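Local coordinates for secreted protein ASP-2 (Necator americanus, PDB 1U53) that is a secreted pathogenesis-related-1 protein of a human hookworm and a vaccine antigen, whose molecular activity is not firmly established, at residues A[18-23]-A[106-111]. Numbering follows the deposited sequence.
Unlike the reference sequence in segment 18-23: M23 (reference Leu).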
# COMPACT_ATOMS: atom_id res chain seq x y z
N GLN A 18 3.58 7.19 -10.77
CA GLN A 18 2.16 7.26 -11.09
C GLN A 18 1.51 5.91 -10.94
O GLN A 18 0.40 5.82 -10.42
CB GLN A 18 1.97 7.79 -12.51
CG GLN A 18 2.36 9.27 -12.59
CD GLN A 18 2.16 9.88 -13.98
OE1 GLN A 18 2.05 9.18 -14.98
NE2 GLN A 18 2.12 11.21 -14.03
N LYS A 19 2.20 4.86 -11.37
CA LYS A 19 1.60 3.52 -11.29
C LYS A 19 1.36 3.14 -9.85
O LYS A 19 0.28 2.67 -9.48
CB LYS A 19 2.50 2.50 -12.00
CG LYS A 19 1.92 1.09 -12.08
CD LYS A 19 0.65 1.10 -12.91
CE LYS A 19 0.10 -0.26 -13.15
NZ LYS A 19 -1.26 -0.11 -13.80
N PHE A 20 2.35 3.40 -9.00
CA PHE A 20 2.17 3.06 -7.57
C PHE A 20 0.99 3.80 -6.96
O PHE A 20 0.14 3.21 -6.34
CB PHE A 20 3.43 3.42 -6.76
CG PHE A 20 4.47 2.34 -6.73
CD1 PHE A 20 4.17 1.07 -6.22
CD2 PHE A 20 5.74 2.57 -7.22
CE1 PHE A 20 5.18 0.03 -6.20
CE2 PHE A 20 6.74 1.55 -7.17
CZ PHE A 20 6.43 0.30 -6.68
N LEU A 21 0.92 5.12 -7.18
CA LEU A 21 -0.14 5.89 -6.56
C LEU A 21 -1.53 5.50 -7.14
O LEU A 21 -2.49 5.27 -6.40
CB LEU A 21 0.10 7.39 -6.77
CG LEU A 21 -0.92 8.25 -6.03
CD1 LEU A 21 -0.80 8.13 -4.47
CD2 LEU A 21 -0.82 9.68 -6.47
N GLU A 22 -1.63 5.40 -8.47
CA GLU A 22 -2.94 5.06 -9.06
C GLU A 22 -3.44 3.67 -8.65
O GLU A 22 -4.64 3.52 -8.32
CB GLU A 22 -2.84 5.15 -10.58
CG GLU A 22 -2.65 6.60 -10.96
CD GLU A 22 -2.38 6.81 -12.40
OE1 GLU A 22 -2.52 5.82 -13.16
OE2 GLU A 22 -2.02 7.96 -12.76
N MET A 23 -2.54 2.69 -8.66
CA MET A 23 -2.86 1.33 -8.23
C MET A 23 -3.28 1.33 -6.78
O MET A 23 -4.24 0.69 -6.39
CB MET A 23 -1.66 0.40 -8.31
CG MET A 23 -1.17 0.16 -9.63
SD MET A 23 -1.44 -1.49 -10.26
CE MET A 23 -1.87 -2.69 -9.10
N LYS A 106 0.22 -5.71 -7.10
CA LYS A 106 -0.64 -6.91 -7.24
C LYS A 106 -0.30 -7.98 -6.20
O LYS A 106 -1.20 -8.62 -5.67
CB LYS A 106 -0.52 -7.52 -8.64
CG LYS A 106 -1.14 -6.67 -9.75
CD LYS A 106 -0.77 -7.36 -11.06
CE LYS A 106 -1.65 -7.01 -12.20
NZ LYS A 106 -1.15 -7.73 -13.46
N ALA A 107 0.99 -8.23 -5.94
CA ALA A 107 1.41 -9.29 -5.01
C ALA A 107 0.96 -8.96 -3.59
O ALA A 107 0.55 -9.84 -2.82
CB ALA A 107 2.94 -9.45 -5.03
N TRP A 108 1.08 -7.69 -3.24
CA TRP A 108 0.68 -7.25 -1.90
C TRP A 108 -0.82 -7.35 -1.75
O TRP A 108 -1.34 -7.89 -0.77
CB TRP A 108 1.13 -5.81 -1.63
CG TRP A 108 2.66 -5.66 -1.61
CD1 TRP A 108 3.59 -6.61 -1.26
CD2 TRP A 108 3.39 -4.48 -1.95
NE1 TRP A 108 4.87 -6.09 -1.40
CE2 TRP A 108 4.76 -4.79 -1.84
CE3 TRP A 108 3.00 -3.18 -2.39
CZ2 TRP A 108 5.75 -3.85 -2.07
CZ3 TRP A 108 4.00 -2.25 -2.63
CH2 TRP A 108 5.37 -2.61 -2.50
N PHE A 109 -1.53 -6.76 -2.71
CA PHE A 109 -2.99 -6.73 -2.62
C PHE A 109 -3.57 -8.13 -2.71
O PHE A 109 -4.61 -8.40 -2.12
CB PHE A 109 -3.54 -5.85 -3.71
CG PHE A 109 -5.02 -5.63 -3.58
CD1 PHE A 109 -5.51 -4.63 -2.72
CD2 PHE A 109 -5.91 -6.43 -4.28
CE1 PHE A 109 -6.87 -4.43 -2.59
CE2 PHE A 109 -7.29 -6.24 -4.12
CZ PHE A 109 -7.76 -5.25 -3.30
N GLY A 110 -2.86 -9.03 -3.40
CA GLY A 110 -3.38 -10.38 -3.64
C GLY A 110 -3.55 -11.23 -2.40
O GLY A 110 -4.26 -12.23 -2.45
N GLU A 111 -2.95 -10.81 -1.28
CA GLU A 111 -3.11 -11.46 0.04
C GLU A 111 -4.60 -11.57 0.43
O GLU A 111 -4.99 -12.55 1.06
CB GLU A 111 -2.28 -10.71 1.09
CG GLU A 111 -0.80 -10.91 0.79
CD GLU A 111 0.13 -10.20 1.74
OE1 GLU A 111 -0.35 -9.31 2.48
OE2 GLU A 111 1.36 -10.56 1.71
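F20 and W108 meet at the buried end of a sparse, apolar helix-to-helix contact, and M23 and K106 meet at its more open end; it joins helix 14-32 to the C-terminal part of helix 97-109. The aromatic pair touches lightly, CE1 of F20 lying 4.4 Å from CZ3 of W108. The ring planes are tilted by roughly 20° and meet corner to corner through these two atoms, with neither ring laid over the other. F20 leaves its backbone alongside the other helix and swings its ring toward it, while W108 projects toward helix 14-32. C161 of strand 157-164 touches both rings, which places the pair between the two helices and the sheet. The contact lies between two helices of one helical layer of the CAP (PR-1) alpha-beta-alpha sandwich. On the side of the indole away from F20, NE1 of W108 donates to the backbone O of I87; H134 stacks on the ring. Nearer the surface, the methyl CE of M23, a residue that differs from the reference leucine, reaches 4.1 Å from CG of K106. The modelled bend of the M23 chain brings CE there, but its placement is doubtful. Beyond CG the lysine chain runs out extended, and its NZ has a long, weak ion pair with E102, one turn earlier on its own helix. Against S105 both F20 and M23 make further contacts.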